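Long-range contacts in phenolpthiocerol synthesis type-I polyketide synthase ppsA (Mycobacterium bovis, PDB 7AKC), which probably extends long-chain acyl starters with malonyl-CoA or methylmalonyl-CoA units to build the phthiocerol lipid core, this chain being its acyltransferase domain: residues V24-S28 and Q91-T95; G110-G114 and A212-P216; G149-E154 and F203-I209; L172-P178 and P267-Q272; I242-Y246 and H259-N263. All blocks are in the same frame, centred on the assembly; numbering follows the deposited sequence.

Contact 1 of 5, residues V24-S28 and Q91-T95; sequences VFVYS and QLALT
A central strand of the parallel sheet of the alpha/beta-hydrolase-like large acyltransferase subdomain packs here against a covering helix. V24-Y27 is extended (phi near -110°, psi 114 to 135°) and S28 leaves the strand; Q91-T95 is alpha-helical. The two axes run nearly antiparallel at 160° with a closest approach of 10.7 Å, and CA atoms pair Y27 with Q91 (7.2 Å) and F25 with T95 (8.3 Å). Alternation sends F25 and Y27 toward the helix, while V24 and V26 face away from this contact. Y27 is m (chi1 -64°) with chi2 -87°, which carries its OH to T95 and lays its ring edge along Q91 CB. F25, also m but with chi2 20°, brings CD2 to 4.1 Å from T95 CG2; its ring further meets W98. T95 adopts m, so OG1 donates back to Q91 O (2.7 Å) and still accepts from Y27 OH (2.7 Å). Q91 is m,t with chi3 -30°, its amide reaching past Y27 CB to the end of the strand. There Q91 NE2 donates to S28 O (2.9 Å) and to a water 2.7 Å away, which in turn accepts S28 N at 2.9 Å.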
# COMPACT_ATOMS: atom_id res chain seq x y z
N VAL A 24 9.66 -5.07 -11.57
CA VAL A 24 8.64 -4.25 -10.92
C VAL A 24 9.20 -3.65 -9.67
O VAL A 24 9.80 -4.37 -8.88
CB VAL A 24 7.40 -5.07 -10.53
CG1 VAL A 24 6.28 -4.17 -10.03
CG2 VAL A 24 6.91 -5.93 -11.71
N PHE A 25 8.95 -2.36 -9.44
CA PHE A 25 9.37 -1.73 -8.19
C PHE A 25 8.12 -1.60 -7.36
O PHE A 25 7.11 -1.09 -7.84
CB PHE A 25 10.02 -0.35 -8.44
CG PHE A 25 11.48 -0.40 -8.87
CD1 PHE A 25 12.04 -1.55 -9.40
CD2 PHE A 25 12.30 0.71 -8.71
CE1 PHE A 25 13.38 -1.57 -9.81
CE2 PHE A 25 13.65 0.67 -9.08
CZ PHE A 25 14.18 -0.47 -9.63
N VAL A 26 8.18 -2.07 -6.12
CA VAL A 26 7.05 -2.06 -5.21
C VAL A 26 7.30 -1.06 -4.08
O VAL A 26 8.33 -1.14 -3.42
CB VAL A 26 6.73 -3.47 -4.67
CG1 VAL A 26 5.52 -3.42 -3.74
CG2 VAL A 26 6.48 -4.47 -5.83
N TYR A 27 6.36 -0.13 -3.87
CA TYR A 27 6.47 0.91 -2.86
C TYR A 27 5.50 0.64 -1.74
O TYR A 27 4.30 0.69 -1.97
CB TYR A 27 6.22 2.28 -3.49
CG TYR A 27 7.29 2.59 -4.51
CD1 TYR A 27 8.49 3.19 -4.13
CD2 TYR A 27 7.16 2.17 -5.83
CE1 TYR A 27 9.50 3.43 -5.05
CE2 TYR A 27 8.20 2.34 -6.75
CZ TYR A 27 9.36 2.99 -6.36
OH TYR A 27 10.36 3.20 -7.27
N SER A 28 6.01 0.34 -0.54
CA SER A 28 5.12 0.02 0.57
C SER A 28 4.52 1.31 1.17
O SER A 28 5.10 2.39 1.00
CB SER A 28 5.88 -0.77 1.64
OG SER A 28 6.83 0.04 2.31
N GLN A 91 12.22 6.48 -0.51
CA GLN A 91 11.76 5.71 -1.67
C GLN A 91 12.27 6.32 -2.99
O GLN A 91 12.84 5.62 -3.82
CB GLN A 91 10.23 5.57 -1.67
CG GLN A 91 9.70 4.57 -0.63
CD GLN A 91 8.20 4.70 -0.44
OE1 GLN A 91 7.63 5.77 -0.59
NE2 GLN A 91 7.51 3.60 -0.12
N LEU A 92 12.12 7.65 -3.15
CA LEU A 92 12.57 8.35 -4.34
C LEU A 92 14.09 8.32 -4.50
O LEU A 92 14.58 8.18 -5.63
CB LEU A 92 12.07 9.81 -4.35
CG LEU A 92 10.55 10.01 -4.41
CD1 LEU A 92 10.22 11.48 -4.49
CD2 LEU A 92 9.91 9.24 -5.58
N ALA A 93 14.84 8.40 -3.39
CA ALA A 93 16.30 8.36 -3.48
C ALA A 93 16.84 6.94 -3.70
O ALA A 93 17.83 6.78 -4.44
CB ALA A 93 16.95 9.02 -2.26
N LEU A 94 16.20 5.92 -3.10
CA LEU A 94 16.61 4.54 -3.31
C LEU A 94 16.30 4.13 -4.75
O LEU A 94 17.12 3.44 -5.36
CB LEU A 94 15.94 3.55 -2.35
CG LEU A 94 16.40 3.55 -0.90
CD1 LEU A 94 15.48 2.68 -0.04
CD2 LEU A 94 17.84 3.13 -0.76
N THR A 95 15.17 4.59 -5.31
CA THR A 95 14.80 4.32 -6.70
C THR A 95 15.89 4.83 -7.66
O THR A 95 16.24 4.12 -8.59
CB THR A 95 13.47 4.99 -7.06
OG1 THR A 95 12.45 4.49 -6.20
CG2 THR A 95 13.07 4.75 -8.52
O HOH W 1 8.73 1.15 0.10

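Contact 2 of 5, residues G110-G114 and A212-P216; sequences GHSMG and APHNP
Both segments are irregular loops, the first turning sharply at S112 (phi/psi 53°/-129°) in the strained conformation expected of a nucleophile elbow (GxSxG), the second bending at H214 (62°/41°, left-handed helical) between extended P213 and N215. H111 enters extended, M113 and G114 are helical in phi/psi, and G114 N donates to H111 O (2.8 Å) to close the turn. A CB on G110 would sit 2.7 Å from G114 O, and one on G114 2.8 Å from H111 O, so a side chain at either position would collide with the turn. S112 and H214 are the nearest CA pair, at 8.1 Å, and point toward each other. S112 is t (178°) and H214 m (chi1 -40°, chi2 -60°), placing OG near the imidazole plane; H214 ND1 bonds N266 O, which holds the ring. This geometry is consistent with the Ser-His dyad of acyltransferases, at the meeting of the two subdomains. M113 (m,m) curls its CE to 4.0 Å from P213 CB and 3.8 Å from H214 CE1. The second loop is braced by N215 ND2, donating to A212 O (2.8 Å) and P213 O (2.9 Å). Across the gap, S112 OG and H214 NE2 share a hydrogen bond of 2.7 Å.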
# COMPACT_ATOMS: atom_id res chain seq x y z
N GLY A 110 2.31 0.48 -6.06
CA GLY A 110 2.34 1.15 -4.76
C GLY A 110 1.28 0.52 -3.88
O GLY A 110 0.13 0.38 -4.29
N HIS A 111 1.66 0.17 -2.65
CA HIS A 111 0.84 -0.45 -1.61
C HIS A 111 0.42 0.65 -0.63
O HIS A 111 1.27 1.36 -0.08
CB HIS A 111 1.70 -1.51 -0.93
CG HIS A 111 1.16 -2.11 0.33
ND1 HIS A 111 1.29 -1.45 1.56
CD2 HIS A 111 0.64 -3.34 0.54
CE1 HIS A 111 0.78 -2.29 2.46
NE2 HIS A 111 0.37 -3.43 1.89
N SER A 112 -0.90 0.81 -0.42
CA SER A 112 -1.44 1.78 0.51
C SER A 112 -0.88 3.21 0.24
O SER A 112 -0.85 3.64 -0.91
CB SER A 112 -1.23 1.27 1.95
OG SER A 112 -1.70 2.19 2.94
N MET A 113 -0.37 3.90 1.25
CA MET A 113 0.22 5.23 1.10
C MET A 113 1.41 5.26 0.11
O MET A 113 1.75 6.32 -0.40
CB MET A 113 0.59 5.79 2.47
CG MET A 113 -0.51 5.66 3.52
SD MET A 113 -1.86 6.83 3.29
CE MET A 113 -3.10 5.77 2.39
N GLY A 114 1.96 4.10 -0.23
CA GLY A 114 3.06 3.95 -1.17
C GLY A 114 2.70 4.24 -2.62
O GLY A 114 3.60 4.39 -3.46
N ALA A 212 -4.54 4.65 11.03
CA ALA A 212 -5.00 3.52 10.19
C ALA A 212 -5.85 4.04 9.04
O ALA A 212 -6.91 4.61 9.27
CB ALA A 212 -5.74 2.52 11.02
N PRO A 213 -5.41 3.85 7.79
CA PRO A 213 -6.23 4.21 6.67
C PRO A 213 -7.07 3.00 6.24
O PRO A 213 -7.14 2.05 6.97
CB PRO A 213 -5.16 4.63 5.64
CG PRO A 213 -3.83 4.06 6.11
CD PRO A 213 -4.12 3.29 7.38
N HIS A 214 -7.73 3.08 5.09
CA HIS A 214 -8.48 1.93 4.52
C HIS A 214 -9.61 1.46 5.43
O HIS A 214 -9.82 0.25 5.52
CB HIS A 214 -7.51 0.85 4.04
CG HIS A 214 -6.32 1.44 3.39
ND1 HIS A 214 -6.42 2.23 2.28
CD2 HIS A 214 -5.02 1.43 3.73
CE1 HIS A 214 -5.24 2.66 1.94
NE2 HIS A 214 -4.37 2.20 2.81
N ASN A 215 -10.31 2.41 6.02
CA ASN A 215 -11.45 2.09 6.92
C ASN A 215 -12.37 3.31 6.99
O ASN A 215 -11.95 4.37 6.57
CB ASN A 215 -10.94 1.54 8.26
CG ASN A 215 -10.32 2.60 9.14
OD1 ASN A 215 -11.01 3.26 9.90
ND2 ASN A 215 -9.02 2.77 9.03
N PRO A 216 -13.62 3.17 7.48
CA PRO A 216 -14.58 4.29 7.49
C PRO A 216 -14.16 5.59 8.18
O PRO A 216 -14.76 6.59 7.93
CB PRO A 216 -15.80 3.68 8.20
CG PRO A 216 -15.73 2.23 7.87
CD PRO A 216 -14.25 1.94 7.95

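Contact 3 of 5, residues G149-E154 and F203-I209; sequences GMALLE and FASRVNI
Two extended segments lie side by side, their axes 4.3 Å apart at 147°, a strongly twisted antiparallel pair. L152 faces S205 as a hydrogen-bonded pair, with L152 N to S205 O 2.8 Å and S205 N to L152 O 2.9 Å; V207 N to M150 O and E154 N to F203 O (both 2.9 Å) continue the ladder. A151-R206 and L153-A204 are non-hydrogen-bonded pairs, their CA atoms 4.4 Å apart. On the face bearing these pairs, L153 (m,t) lays CD2 on the small A204 CB at 3.6 Å, under helices 157-164 and 187-199, while R206 curls over side-chain-less G149 (NH2 to CA 3.9 Å) and salt-bridges D191. On the other face the V207 side chain fits between M150 (CB-CB 4.0 Å) and L152 (CG2 to CB 4.0 Å), and I209 CD1 meets M150 SD at 4.1 Å. Strand order, with a helix on each crossover, makes this the ferredoxin-like small subdomain of acyltransferases, 204-207 being an outermost strand.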
# COMPACT_ATOMS: atom_id res chain seq x y z
N GLY A 149 -6.33 1.04 14.38
CA GLY A 149 -5.28 0.04 14.31
C GLY A 149 -5.56 -0.92 13.17
O GLY A 149 -6.56 -0.79 12.45
N MET A 150 -4.59 -1.77 12.90
CA MET A 150 -4.73 -2.79 11.87
C MET A 150 -4.33 -4.14 12.43
O MET A 150 -3.58 -4.20 13.40
CB MET A 150 -3.89 -2.44 10.64
CG MET A 150 -4.39 -1.15 9.98
SD MET A 150 -3.42 -0.60 8.57
CE MET A 150 -4.50 -0.95 7.28
N ALA A 151 -4.80 -5.23 11.81
CA ALA A 151 -4.37 -6.57 12.26
C ALA A 151 -4.17 -7.42 11.03
O ALA A 151 -5.01 -7.40 10.13
CB ALA A 151 -5.40 -7.21 13.18
N LEU A 152 -3.08 -8.19 11.03
CA LEU A 152 -2.76 -9.14 9.98
C LEU A 152 -3.38 -10.45 10.42
O LEU A 152 -3.01 -10.99 11.48
CB LEU A 152 -1.24 -9.30 9.87
CG LEU A 152 -0.78 -10.37 8.86
CD1 LEU A 152 -1.30 -10.07 7.43
CD2 LEU A 152 0.76 -10.54 8.90
N LEU A 153 -4.33 -10.96 9.64
CA LEU A 153 -5.01 -12.20 9.98
C LEU A 153 -4.60 -13.31 9.02
O LEU A 153 -4.52 -13.09 7.79
CB LEU A 153 -6.54 -12.00 9.84
CG LEU A 153 -7.12 -10.75 10.52
CD1 LEU A 153 -8.61 -10.71 10.35
CD2 LEU A 153 -6.74 -10.68 12.00
N GLU A 154 -4.40 -14.53 9.54
CA GLU A 154 -4.08 -15.67 8.69
C GLU A 154 -5.43 -16.31 8.30
O GLU A 154 -5.77 -17.46 8.68
CB GLU A 154 -3.09 -16.65 9.37
CG GLU A 154 -1.81 -15.99 9.88
CD GLU A 154 -0.94 -15.21 8.90
OE1 GLU A 154 -0.88 -15.62 7.71
OE2 GLU A 154 -0.30 -14.22 9.33
N PHE A 203 -4.62 -17.58 13.53
CA PHE A 203 -3.56 -16.62 13.84
C PHE A 203 -3.84 -15.17 13.45
O PHE A 203 -4.34 -14.89 12.37
CB PHE A 203 -2.25 -17.07 13.22
CG PHE A 203 -1.90 -18.47 13.65
CD1 PHE A 203 -1.32 -18.71 14.89
CD2 PHE A 203 -2.21 -19.55 12.85
CE1 PHE A 203 -1.04 -20.00 15.30
CE2 PHE A 203 -1.94 -20.85 13.27
CZ PHE A 203 -1.35 -21.07 14.50
N ALA A 204 -3.41 -14.26 14.31
CA ALA A 204 -3.65 -12.84 14.11
C ALA A 204 -2.58 -12.04 14.84
O ALA A 204 -2.14 -12.44 15.93
CB ALA A 204 -5.01 -12.48 14.66
N SER A 205 -2.20 -10.87 14.29
CA SER A 205 -1.21 -10.02 14.96
C SER A 205 -1.46 -8.56 14.67
O SER A 205 -1.93 -8.22 13.59
CB SER A 205 0.22 -10.39 14.58
OG SER A 205 0.47 -10.17 13.20
N ARG A 206 -1.14 -7.68 15.63
CA ARG A 206 -1.31 -6.25 15.45
C ARG A 206 -0.31 -5.69 14.45
O ARG A 206 0.87 -6.08 14.46
CB ARG A 206 -1.11 -5.50 16.80
CG ARG A 206 -2.41 -5.37 17.52
CD ARG A 206 -2.35 -4.36 18.62
NE ARG A 206 -2.25 -3.01 18.08
CZ ARG A 206 -3.30 -2.24 17.78
NH1 ARG A 206 -4.54 -2.68 17.97
NH2 ARG A 206 -3.10 -1.01 17.31
N VAL A 207 -0.75 -4.75 13.65
CA VAL A 207 0.13 -4.04 12.73
C VAL A 207 0.12 -2.61 13.25
O VAL A 207 -0.89 -1.92 13.09
CB VAL A 207 -0.34 -4.12 11.26
CG1 VAL A 207 0.49 -3.22 10.37
CG2 VAL A 207 -0.29 -5.57 10.76
N ASN A 208 1.16 -2.18 13.97
CA ASN A 208 1.19 -0.83 14.55
C ASN A 208 1.43 0.23 13.47
O ASN A 208 2.31 0.05 12.63
CB ASN A 208 2.20 -0.73 15.71
CG ASN A 208 1.83 -1.64 16.86
OD1 ASN A 208 0.65 -1.80 17.22
ND2 ASN A 208 2.82 -2.28 17.45
N ILE A 209 0.62 1.31 13.47
CA ILE A 209 0.64 2.38 12.46
C ILE A 209 0.21 3.71 13.08
O ILE A 209 -0.63 3.73 13.96
CB ILE A 209 -0.30 1.98 11.26
CG1 ILE A 209 -0.12 2.91 10.07
CG2 ILE A 209 -1.78 1.87 11.70
CD1 ILE A 209 -0.50 2.23 8.66
O HOH W 2 -0.66 -12.86 11.52
O HOH W 3 -5.20 -18.82 10.93

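Contact 4 of 5, residues L172-P178 and P267-Q272; sequences LGIYNSP and PVHFQQ
This junction between the two subdomains of the acyltransferase fold docks an outer strand of the ferredoxin-like sheet onto the loop and N-terminus of helix 270-278. The backbones run the same way and join in a single bridge, I174 with V268 (CA-CA 4.5 Å): V268 N donates to G173 O (2.8 Å) and Y175 N to V268 O (2.9 Å). H269, at the N-cap position, centres an inverse gamma turn (phi/psi -85°/58°) with a weak F270 N to V268 O bond, so the chain swings into the helix and Q271 N reaches Y175 O at 2.8 Å. On the strand, G173 and I174 both face V182 in a classic bulge. I174 (m,t) packs CG1 on V268 CG2 at 3.8 Å and CG2 on F270 CB at 4.3 Å. Y175 (m, chi2 89°) lies against P267, CE1 to CB 3.9 Å, and slides past the H269 ring with little overlap. H269 ND1 bonds T244 O; a water lies 2.7 Å from H269 NE2 and 3.3 Å from Y175 OH.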
# COMPACT_ATOMS: atom_id res chain seq x y z
N LEU A 172 -12.13 -4.64 5.72
CA LEU A 172 -10.99 -5.31 5.14
C LEU A 172 -10.14 -4.17 4.56
O LEU A 172 -10.63 -3.36 3.77
CB LEU A 172 -11.48 -6.27 4.05
CG LEU A 172 -10.43 -7.21 3.49
CD1 LEU A 172 -11.07 -8.48 2.87
CD2 LEU A 172 -9.59 -6.54 2.43
N GLY A 173 -8.94 -4.04 5.08
CA GLY A 173 -8.03 -2.96 4.71
C GLY A 173 -7.06 -3.32 3.60
O GLY A 173 -6.78 -2.47 2.75
N ILE A 174 -6.44 -4.52 3.66
CA ILE A 174 -5.44 -4.89 2.63
C ILE A 174 -5.56 -6.35 2.26
O ILE A 174 -5.67 -7.22 3.14
CB ILE A 174 -3.98 -4.62 3.10
CG1 ILE A 174 -3.79 -3.20 3.66
CG2 ILE A 174 -2.91 -4.93 1.99
CD1 ILE A 174 -2.33 -2.95 4.27
N TYR A 175 -5.58 -6.62 0.91
CA TYR A 175 -5.56 -7.99 0.42
C TYR A 175 -4.07 -8.32 0.27
O TYR A 175 -3.46 -7.93 -0.74
CB TYR A 175 -6.28 -8.14 -0.94
CG TYR A 175 -7.76 -7.85 -0.92
CD1 TYR A 175 -8.23 -6.56 -1.13
CD2 TYR A 175 -8.69 -8.87 -0.78
CE1 TYR A 175 -9.60 -6.29 -1.19
CE2 TYR A 175 -10.05 -8.62 -0.85
CZ TYR A 175 -10.50 -7.34 -1.07
OH TYR A 175 -11.84 -7.09 -1.09
N ASN A 176 -3.45 -8.91 1.29
CA ASN A 176 -2.01 -9.21 1.23
C ASN A 176 -1.68 -10.30 0.26
O ASN A 176 -0.84 -10.15 -0.61
CB ASN A 176 -1.46 -9.56 2.62
CG ASN A 176 -0.72 -8.44 3.24
OD1 ASN A 176 -0.94 -7.28 2.91
ND2 ASN A 176 0.15 -8.74 4.18
N SER A 177 -2.33 -11.45 0.45
CA SER A 177 -2.10 -12.64 -0.33
C SER A 177 -3.32 -13.55 -0.05
O SER A 177 -4.21 -13.19 0.74
CB SER A 177 -0.77 -13.26 0.08
OG SER A 177 -0.86 -13.80 1.40
N PRO A 178 -3.44 -14.67 -0.74
CA PRO A 178 -4.65 -15.49 -0.60
C PRO A 178 -5.02 -15.89 0.82
O PRO A 178 -6.19 -15.93 1.12
CB PRO A 178 -4.36 -16.71 -1.47
CG PRO A 178 -3.45 -16.14 -2.55
CD PRO A 178 -2.55 -15.19 -1.80
N PRO A 267 -10.05 -0.37 0.27
CA PRO A 267 -9.07 -1.43 0.57
C PRO A 267 -7.88 -1.35 -0.42
O PRO A 267 -7.96 -0.74 -1.50
CB PRO A 267 -9.84 -2.74 0.29
CG PRO A 267 -11.20 -2.39 0.04
CD PRO A 267 -11.34 -0.91 -0.16
N VAL A 268 -6.77 -1.93 -0.02
CA VAL A 268 -5.54 -1.96 -0.84
C VAL A 268 -5.52 -3.30 -1.59
O VAL A 268 -5.39 -4.36 -0.95
CB VAL A 268 -4.30 -1.87 0.06
CG1 VAL A 268 -3.03 -1.99 -0.79
CG2 VAL A 268 -4.31 -0.59 0.90
N HIS A 269 -5.71 -3.25 -2.92
CA HIS A 269 -5.82 -4.46 -3.75
C HIS A 269 -4.44 -4.96 -4.15
O HIS A 269 -4.09 -4.98 -5.33
CB HIS A 269 -6.76 -4.17 -4.97
CG HIS A 269 -8.15 -3.75 -4.55
ND1 HIS A 269 -8.46 -2.44 -4.22
CD2 HIS A 269 -9.23 -4.53 -4.28
CE1 HIS A 269 -9.73 -2.45 -3.83
NE2 HIS A 269 -10.24 -3.68 -3.88
N PHE A 270 -3.60 -5.25 -3.15
CA PHE A 270 -2.20 -5.59 -3.38
C PHE A 270 -2.04 -6.93 -4.04
O PHE A 270 -1.37 -7.03 -5.09
CB PHE A 270 -1.44 -5.54 -2.04
CG PHE A 270 0.05 -5.75 -2.21
CD1 PHE A 270 0.82 -4.82 -2.89
CD2 PHE A 270 0.66 -6.87 -1.68
CE1 PHE A 270 2.19 -5.01 -3.05
CE2 PHE A 270 2.02 -7.10 -1.90
CZ PHE A 270 2.79 -6.16 -2.57
N GLN A 271 -2.67 -8.00 -3.46
CA GLN A 271 -2.60 -9.30 -4.11
C GLN A 271 -3.03 -9.25 -5.62
O GLN A 271 -2.38 -9.82 -6.49
CB GLN A 271 -3.53 -10.24 -3.35
CG GLN A 271 -3.68 -11.59 -4.05
CD GLN A 271 -4.71 -12.45 -3.38
OE1 GLN A 271 -4.95 -12.37 -2.18
NE2 GLN A 271 -5.36 -13.29 -4.18
N GLN A 272 -4.11 -8.54 -5.89
CA GLN A 272 -4.66 -8.45 -7.24
C GLN A 272 -3.69 -7.75 -8.17
O GLN A 272 -3.54 -8.19 -9.30
CB GLN A 272 -6.02 -7.70 -7.22
CG GLN A 272 -7.14 -8.38 -6.40
CD GLN A 272 -7.14 -8.02 -4.92
OE1 GLN A 272 -6.20 -7.45 -4.37
NE2 GLN A 272 -8.24 -8.32 -4.26
O HOH W 4 -12.65 -4.54 -3.02

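Contact 5 of 5, residues I242-Y246 and H259-N263; sequences ISTTY and HWATN
A loop leaving the parallel sheet is held to helix 257-265 of the acyltransferase's large subdomain, mostly by polar side chains. The loop, extended at S243, turns at T244 and T245 (psi 7° and -40°) and holds an ST turn, T245 N donating to S243 OG (3.0 Å). Along the helix, H259 (t, chi2 79°) comes first: its ND1 shares a hydrogen bond of 3.0 Å with Y246 OH, and its CE1 lies 3.5 Å from both S243 OG and T245 OG1. H259 NE2, S243 OG and T245 OG1 all bond E115 OE1, so one carboxylate oxygen gathers both segments. One turn on, T262 (m) points toward the loop and places CG2 3.7 Å from T245 CG2 and 4.0 Å from Y246 CE1. N263 comes last, its N bonded to H259 O (2.8 Å), its CA 5.0 Å from T245 CA, and its side chain t. T244 OG1 bonds G110 O and accepts a hydrogen bond from a water at 2.7 Å, while N263 ND2 donates to T245 OG1 at 2.8 Å.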
# COMPACT_ATOMS: atom_id res chain seq x y z
N ILE A 242 0.32 -0.29 -11.97
CA ILE A 242 -0.90 -0.97 -11.60
C ILE A 242 -1.31 -0.37 -10.27
O ILE A 242 -0.55 -0.43 -9.28
CB ILE A 242 -0.81 -2.50 -11.51
CG1 ILE A 242 -0.24 -3.08 -12.83
CG2 ILE A 242 -2.20 -3.08 -11.17
CD1 ILE A 242 -0.07 -4.54 -12.82
N SER A 243 -2.46 0.30 -10.25
CA SER A 243 -2.96 0.87 -8.99
C SER A 243 -3.51 -0.24 -8.09
O SER A 243 -4.08 -1.21 -8.58
CB SER A 243 -4.10 1.84 -9.29
OG SER A 243 -4.64 2.41 -8.11
N THR A 244 -3.38 -0.07 -6.79
CA THR A 244 -3.98 -0.98 -5.82
C THR A 244 -5.27 -0.35 -5.24
O THR A 244 -5.89 -0.92 -4.31
CB THR A 244 -2.97 -1.26 -4.69
OG1 THR A 244 -2.53 -0.03 -4.06
CG2 THR A 244 -1.75 -2.11 -5.19
N THR A 245 -5.71 0.78 -5.77
CA THR A 245 -6.87 1.49 -5.28
C THR A 245 -8.22 0.86 -5.60
O THR A 245 -9.14 0.88 -4.74
CB THR A 245 -6.82 2.94 -5.77
OG1 THR A 245 -5.67 3.57 -5.18
CG2 THR A 245 -8.10 3.72 -5.42
N TYR A 246 -8.34 0.33 -6.82
CA TYR A 246 -9.63 -0.18 -7.31
C TYR A 246 -9.66 -1.70 -7.48
O TYR A 246 -8.65 -2.30 -7.85
CB TYR A 246 -9.96 0.48 -8.65
CG TYR A 246 -9.82 1.98 -8.66
CD1 TYR A 246 -10.85 2.79 -8.21
CD2 TYR A 246 -8.67 2.59 -9.12
CE1 TYR A 246 -10.74 4.16 -8.21
CE2 TYR A 246 -8.54 3.96 -9.12
CZ TYR A 246 -9.57 4.75 -8.67
OH TYR A 246 -9.46 6.11 -8.67
N HIS A 259 -8.71 10.52 -6.94
CA HIS A 259 -7.93 9.30 -6.79
C HIS A 259 -7.29 9.21 -5.38
O HIS A 259 -7.38 8.15 -4.77
CB HIS A 259 -6.83 9.18 -7.85
CG HIS A 259 -6.07 7.89 -7.72
ND1 HIS A 259 -6.58 6.70 -8.20
CD2 HIS A 259 -4.88 7.64 -7.11
CE1 HIS A 259 -5.69 5.77 -7.89
NE2 HIS A 259 -4.65 6.29 -7.25
N TRP A 260 -6.63 10.28 -4.89
CA TRP A 260 -6.00 10.20 -3.55
C TRP A 260 -6.99 10.13 -2.40
O TRP A 260 -6.77 9.36 -1.45
CB TRP A 260 -4.95 11.33 -3.37
CG TRP A 260 -3.91 11.27 -4.46
CD1 TRP A 260 -3.70 12.20 -5.45
CD2 TRP A 260 -3.04 10.17 -4.75
NE1 TRP A 260 -2.73 11.74 -6.32
CE2 TRP A 260 -2.32 10.49 -5.92
CE3 TRP A 260 -2.85 8.90 -4.16
CZ2 TRP A 260 -1.42 9.60 -6.51
CZ3 TRP A 260 -1.92 8.05 -4.72
CH2 TRP A 260 -1.24 8.39 -5.89
N ALA A 261 -8.15 10.81 -2.53
CA ALA A 261 -9.24 10.71 -1.53
C ALA A 261 -9.81 9.28 -1.52
O ALA A 261 -10.09 8.73 -0.45
CB ALA A 261 -10.35 11.71 -1.86
N THR A 262 -9.94 8.67 -2.71
CA THR A 262 -10.46 7.31 -2.81
C THR A 262 -9.47 6.29 -2.30
O THR A 262 -9.85 5.35 -1.58
CB THR A 262 -10.88 7.04 -4.26
OG1 THR A 262 -11.98 7.88 -4.59
CG2 THR A 262 -11.22 5.57 -4.51
N ASN A 263 -8.19 6.46 -2.67
CA ASN A 263 -7.10 5.55 -2.30
C ASN A 263 -6.94 5.39 -0.79
O ASN A 263 -6.70 4.28 -0.30
CB ASN A 263 -5.79 6.00 -2.98
CG ASN A 263 -4.57 5.37 -2.39
OD1 ASN A 263 -3.97 5.91 -1.44
ND2 ASN A 263 -4.24 4.17 -2.86
O HOH W 5 -3.64 1.36 -1.98
O HOH W 6 -11.77 7.76 -8.00

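Overall arrangement
Contacts 1, 2 and 5 are buried, whereas contacts 3 and 4 are only partly so. Contact 2 lies closest to the centre of the chain and touches all the others: Y27 O of contact 1 bonds H111 N and T244 OG1 of contact 5 bonds G110 O, M150 of contact 3 packs under A212 and P213, and V268 of contact 4 packs on S112 and H214. Contacts 1 and 5 belong to the large subdomain and rely chiefly on side-chain hydrogen bonds; contacts 3 and 4 use opposite outer strands of one small sheet and rely on backbone bonds with apolar packing. Contacts 1 and 3 lie on opposite sides of the chain's centre, 24 Å apart between centres.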